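Local atomic coordinates of chitinase (Pyrococcus furiosus, PDB entry 2CWR), a protein that binds chitin as the carbohydrate-binding domain of a hyperthermophilic chitinase, probably holding the enzyme on its insoluble substrate. Residues A[10-15]-A[92-97]; A[41-46]-A[57-62]. All blocks are in the same frame, centred on the assembly; numbering follows the deposited sequence.

Contact 1: residues A[10-15]-A[92-97]; sequences GSLEVK and EEITLE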
loop_
_atom_site.group_PDB
_atom_site.type_symbol
_atom_site.label_atom_id
_atom_site.label_comp_id
_atom_site.label_asym_id
_atom_site.label_seq_id
_atom_site.Cartn_x
_atom_site.Cartn_y
_atom_site.Cartn_z
ATOM N N GLY A 10 -13.755 -3.214 7.232
ATOM C CA GLY A 10 -12.428 -2.781 7.619
ATOM C C GLY A 10 -12.124 -1.411 7.059
ATOM O O GLY A 10 -12.973 -0.788 6.417
ATOM N N SER A 11 -10.913 -0.932 7.311
ATOM C CA SER A 11 -10.512 0.373 6.809
ATOM C C SER A 11 -9.014 0.421 6.574
ATOM O O SER A 11 -8.259 -0.409 7.081
ATOM C CB SER A 11 -10.899 1.474 7.803
ATOM O OG SER A 11 -10.097 1.422 8.973
ATOM N N LEU A 12 -8.591 1.401 5.788
ATOM C CA LEU A 12 -7.182 1.582 5.503
ATOM C C LEU A 12 -6.790 2.989 5.890
ATOM O O LEU A 12 -7.539 3.931 5.657
ATOM C CB LEU A 12 -6.885 1.377 4.009
ATOM C CG LEU A 12 -5.432 1.630 3.558
ATOM C CD1 LEU A 12 -5.145 0.835 2.293
ATOM C CD2 LEU A 12 -5.193 3.126 3.317
ATOM N N GLU A 13 -5.630 3.129 6.516
ATOM C CA GLU A 13 -5.134 4.451 6.845
ATOM C C GLU A 13 -3.679 4.489 6.423
ATOM O O GLU A 13 -2.981 3.475 6.455
ATOM C CB GLU A 13 -5.282 4.774 8.338
ATOM C CG GLU A 13 -4.687 3.770 9.295
ATOM C CD GLU A 13 -4.904 4.180 10.743
ATOM O OE1 GLU A 13 -4.250 5.144 11.200
ATOM O OE2 GLU A 13 -5.742 3.544 11.417
ATOM N N VAL A 14 -3.231 5.652 5.986
ATOM C CA VAL A 14 -1.855 5.786 5.562
ATOM C C VAL A 14 -1.311 7.145 5.953
ATOM O O VAL A 14 -1.987 8.169 5.811
ATOM C CB VAL A 14 -1.718 5.583 4.033
ATOM C CG1 VAL A 14 -2.606 6.564 3.284
ATOM C CG2 VAL A 14 -0.258 5.751 3.617
ATOM N N LYS A 15 -0.093 7.134 6.482
ATOM C CA LYS A 15 0.598 8.348 6.894
ATOM C C LYS A 15 1.610 8.630 5.788
ATOM O O LYS A 15 2.397 7.752 5.427
ATOM C CB LYS A 15 1.333 8.114 8.215
ATOM C CG LYS A 15 1.976 9.359 8.804
ATOM C CD LYS A 15 0.960 10.206 9.553
ATOM C CE LYS A 15 0.623 9.595 10.910
ATOM N NZ LYS A 15 0.158 8.181 10.815
ATOM N N GLU A 92 -1.414 8.208 -6.569
ATOM C CA GLU A 92 -2.737 8.722 -6.910
ATOM C C GLU A 92 -3.842 7.992 -6.164
ATOM O O GLU A 92 -4.895 8.567 -5.878
ATOM C CB GLU A 92 -2.982 8.597 -8.415
ATOM C CG GLU A 92 -1.859 9.159 -9.266
ATOM C CD GLU A 92 -2.203 9.183 -10.737
ATOM O OE1 GLU A 92 -3.119 8.435 -11.144
ATOM O OE2 GLU A 92 -1.550 9.940 -11.485
ATOM N N GLU A 93 -3.602 6.726 -5.849
ATOM C CA GLU A 93 -4.604 5.939 -5.150
ATOM C C GLU A 93 -4.004 4.774 -4.375
ATOM O O GLU A 93 -3.051 4.139 -4.823
ATOM C CB GLU A 93 -5.628 5.404 -6.154
ATOM C CG GLU A 93 -6.757 4.604 -5.528
ATOM C CD GLU A 93 -7.728 4.056 -6.559
ATOM O OE1 GLU A 93 -8.315 4.862 -7.312
ATOM O OE2 GLU A 93 -7.906 2.819 -6.613
ATOM N N ILE A 94 -4.570 4.513 -3.203
ATOM C CA ILE A 94 -4.143 3.402 -2.357
ATOM C C ILE A 94 -5.446 2.752 -1.931
ATOM O O ILE A 94 -6.223 3.333 -1.166
ATOM C CB ILE A 94 -3.363 3.884 -1.124
ATOM C CG1 ILE A 94 -2.091 4.615 -1.572
ATOM C CG2 ILE A 94 -3.001 2.687 -0.251
ATOM C CD1 ILE A 94 -1.275 5.209 -0.426
ATOM N N THR A 95 -5.686 1.545 -2.433
ATOM C CA THR A 95 -6.942 0.857 -2.166
ATOM C C THR A 95 -6.814 -0.544 -1.592
ATOM O O THR A 95 -6.056 -1.368 -2.100
ATOM C CB THR A 95 -7.760 0.772 -3.459
ATOM O OG1 THR A 95 -7.883 2.084 -4.025
ATOM C CG2 THR A 95 -9.141 0.204 -3.182
ATOM N N LEU A 96 -7.585 -0.809 -0.543
ATOM C CA LEU A 96 -7.584 -2.110 0.113
ATOM C C LEU A 96 -8.639 -3.040 -0.481
ATOM O O LEU A 96 -9.796 -2.651 -0.655
ATOM C CB LEU A 96 -7.851 -1.936 1.611
ATOM C CG LEU A 96 -8.138 -3.205 2.424
ATOM C CD1 LEU A 96 -6.930 -4.128 2.400
ATOM C CD2 LEU A 96 -8.483 -2.815 3.855
ATOM N N GLU A 97 -8.225 -4.264 -0.794
ATOM C CA GLU A 97 -9.125 -5.274 -1.342
ATOM C C GLU A 97 -8.978 -6.562 -0.541
ATOM O O GLU A 97 -7.888 -6.900 -0.071
ATOM C CB GLU A 97 -8.806 -5.571 -2.813
ATOM C CG GLU A 97 -9.096 -4.429 -3.777
ATOM C CD GLU A 97 -8.897 -4.819 -5.237
ATOM O OE1 GLU A 97 -9.072 -3.949 -6.115
ATOM O OE2 GLU A 97 -8.568 -5.992 -5.511
#
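Leu12 and Val14 on strand 10-15 meet Ile94 and Leu96 on strand 93-97 in an apolar contact between the two sheets of a beta sandwich. Strand 10-18 is the outermost strand of one sheet. Strand 91-98 lies inside the other, between strands 38-43 and 101-102. The two short strand segments run nearly antiparallel, at 152°, and their axes come within 7.5 Å. They face each other at the edge of the sandwich, where most of the touching side chains are only partly buried. They are joined mainly by apolar side chains, with one touch on a backbone carbonyl.

Leu12 carries most of the contact. Its CG is anti to the backbone N (chi1 176°). The methyl CD1 beyond it fits between Ile94 and Leu96. Leu12 CD1 lies 3.8 Å from Ile94 CG2 and 3.9 Å from Leu96 CB. The side chains of Leu12 and Ile94 cross at about a right angle. Leu96 also brings CD2 to 4.0 Å from the backbone O of Ser11. Val14 meets the other branch of Ile94 tip to tip, with CG1 of Val14 4.2 Å from CD1 of Ile94. This is a looser touch.

The CB atoms of Thr95 and Ser11 point away from the facing strand. Thr95 OG1 donates to OE2 of Glu93 at 2.7 Å, from above the carboxylate plane. Ser11 OG is bonded to Asn30 of the adjacent strand. Val39 touches Leu12, Ile94 and Leu96 and extends the apolar layer. Inward leucine, isoleucine and valine alternating with outward polar residues is the pattern of face-to-face sheets in a beta sandwich, here that of a cellulose-binding-type carbohydrate-binding domain.

Contact 2: residues A[41-46]-A[57-62]; sequences VKLAPG and KQEGNG
Leu43 and Gly62 are joined by a backbone hydrogen bond. Leu43 N donates to Gly62 O at 3.0 Å, with an N-H...O angle of 155°. The donor is tilted 33° from the carbonyl plane. Asn61 and Gly62 are the central pair of the turn between strands 55-60 and 63-68, with angles close to type II. Gly62 directly precedes strand 63-68, so its bond to Leu43 continues the pairing of strand 38-43 with that strand, not with 55-60. Gly62 O also lies 3.7 Å from CA of Lys42.

A water adds a second polar link. The water accepts from Lys42 NZ at 2.7 Å. The same water lies 2.8 Å from Leu43 O and 3.1 Å from Gly62 O. Lys42 NZ also makes a salt bridge with Glu92, which would help to fix the ammonium group beside the water.

The van der Waals part sets Leu43 carbons against oxygen atoms. Leu43 CB and CG lie against the Gly62 carbonyl oxygen. Leu43 CD1 lies 3.7 Å from OE1 of Glu59. The Leu43 and Glu59 side chains cross at about a right angle. The Glu59 chain is extended beyond CG, and the carboxylate reaches Leu43 although its CB does not point there. The other carboxylate oxygen, Glu59 OE2, is held in a salt bridge by Lys57 NZ at 3.0 Å, and Glu59 OE1 has a weak hydrogen bond from Val49 N.

Strand 63-68 lies between strands 38-43 and 55-60 in the five-stranded sheet. Val64 on it touches both Leu43 and Glu59, while Val83 of strand 76-84 meets Leu43 from the facing sheet.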
loop_
_atom_site.group_PDB
_atom_site.type_symbol
_atom_site.label_atom_id
_atom_site.label_comp_id
_atom_site.label_asym_id
_atom_site.label_seq_id
_atom_site.Cartn_x
_atom_site.Cartn_y
_atom_site.Cartn_z
ATOM N N VAL A 41 -1.857 0.024 -5.360
ATOM C CA VAL A 41 -1.370 1.390 -5.385
ATOM C C VAL A 41 -1.170 1.884 -6.809
ATOM O O VAL A 41 -0.436 1.276 -7.581
ATOM C CB VAL A 41 -0.025 1.505 -4.632
ATOM C CG1 VAL A 41 0.540 2.910 -4.775
ATOM C CG2 VAL A 41 -0.219 1.161 -3.156
ATOM N N LYS A 42 -1.837 2.981 -7.156
ATOM C CA LYS A 42 -1.683 3.556 -8.487
ATOM C C LYS A 42 -0.664 4.670 -8.337
ATOM O O LYS A 42 -0.900 5.649 -7.627
ATOM C CB LYS A 42 -3.009 4.117 -9.009
ATOM C CG LYS A 42 -2.940 4.585 -10.462
ATOM C CD LYS A 42 -4.266 5.147 -10.942
ATOM C CE LYS A 42 -4.244 5.413 -12.445
ATOM N NZ LYS A 42 -3.133 6.322 -12.850
ATOM N N LEU A 43 0.478 4.505 -8.996
ATOM C CA LEU A 43 1.563 5.472 -8.924
ATOM C C LEU A 43 1.342 6.670 -9.838
ATOM O O LEU A 43 0.682 6.565 -10.871
ATOM C CB LEU A 43 2.880 4.792 -9.300
ATOM C CG LEU A 43 3.289 3.599 -8.432
ATOM C CD1 LEU A 43 4.426 2.839 -9.097
ATOM C CD2 LEU A 43 3.689 4.096 -7.055
ATOM N N ALA A 44 1.895 7.810 -9.446
ATOM C CA ALA A 44 1.786 9.014 -10.257
ATOM C C ALA A 44 2.734 8.827 -11.437
ATOM O O ALA A 44 3.613 7.965 -11.405
ATOM C CB ALA A 44 2.193 10.236 -9.452
ATOM N N PRO A 45 2.571 9.633 -12.496
ATOM C CA PRO A 45 3.441 9.518 -13.669
ATOM C C PRO A 45 4.921 9.594 -13.298
ATOM O O PRO A 45 5.331 10.463 -12.526
ATOM C CB PRO A 45 3.005 10.698 -14.535
ATOM C CG PRO A 45 1.559 10.835 -14.207
ATOM C CD PRO A 45 1.557 10.684 -12.701
ATOM N N GLY A 46 5.712 8.670 -13.838
ATOM C CA GLY A 46 7.141 8.660 -13.572
ATOM C C GLY A 46 7.587 8.235 -12.184
ATOM O O GLY A 46 8.777 8.298 -11.868
ATOM N N LYS A 57 5.797 -7.451 -2.936
ATOM C CA LYS A 57 5.384 -6.484 -3.944
ATOM C C LYS A 57 5.315 -7.040 -5.356
ATOM O O LYS A 57 6.156 -7.836 -5.759
ATOM C CB LYS A 57 6.361 -5.300 -3.940
ATOM C CG LYS A 57 6.079 -4.229 -4.990
ATOM C CD LYS A 57 7.227 -3.220 -5.118
ATOM C CE LYS A 57 8.463 -3.854 -5.767
ATOM N NZ LYS A 57 9.537 -2.866 -6.096
ATOM N N GLN A 58 4.300 -6.610 -6.094
ATOM C CA GLN A 58 4.137 -6.983 -7.492
ATOM C C GLN A 58 3.947 -5.645 -8.184
ATOM O O GLN A 58 3.072 -4.866 -7.809
ATOM C CB GLN A 58 2.906 -7.861 -7.712
ATOM C CG GLN A 58 2.735 -8.242 -9.179
ATOM C CD GLN A 58 1.640 -9.258 -9.406
ATOM O OE1 GLN A 58 1.599 -10.297 -8.751
ATOM N NE2 GLN A 58 0.753 -8.970 -10.352
ATOM N N GLU A 59 4.767 -5.375 -9.191
ATOM C CA GLU A 59 4.706 -4.099 -9.884
ATOM C C GLU A 59 4.539 -4.261 -11.390
ATOM O O GLU A 59 5.104 -5.172 -12.000
ATOM C CB GLU A 59 5.985 -3.314 -9.563
ATOM C CG GLU A 59 5.851 -1.805 -9.597
ATOM C CD GLU A 59 7.020 -1.095 -8.917
ATOM O OE1 GLU A 59 7.031 0.157 -8.898
ATOM O OE2 GLU A 59 7.925 -1.789 -8.396
ATOM N N GLY A 60 3.743 -3.372 -11.974
ATOM C CA GLY A 60 3.498 -3.391 -13.404
ATOM C C GLY A 60 3.434 -1.963 -13.915
ATOM O O GLY A 60 3.930 -1.045 -13.258
ATOM N N ASN A 61 2.820 -1.766 -15.077
ATOM C CA ASN A 61 2.706 -0.430 -15.660
ATOM C C ASN A 61 1.930 0.541 -14.770
ATOM O O ASN A 61 0.699 0.539 -14.759
ATOM C CB ASN A 61 2.029 -0.508 -17.034
ATOM C CG ASN A 61 2.848 -1.284 -18.049
ATOM O OD1 ASN A 61 2.464 -1.398 -19.214
ATOM N ND2 ASN A 61 3.981 -1.822 -17.613
ATOM N N GLY A 62 2.659 1.365 -14.022
ATOM C CA GLY A 62 2.031 2.347 -13.153
ATOM C C GLY A 62 1.204 1.814 -11.995
ATOM O O GLY A 62 0.530 2.583 -11.310
HETATM O O HOH W 1 -0.752 5.032 -12.793
#

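Strand 10-18 comes near the start of the chain and packs against strand 91-98 of the other sheet, near the C terminus. Contact 1 therefore closes a loop that takes in most of the chain. Contact 2 is nested inside it and closes a short loop, from strand 38-43 through 48-53 to the turn after 55-60. Contact 1 ties the two sheets together at the edge of the sandwich. Contact 2 works within the five-stranded sheet, at the end of strand 38-43. The two meet because strands 38-43 and 91-98 are neighbours. There Glu92 and Glu93 both face Lys42, forming a classic beta bulge.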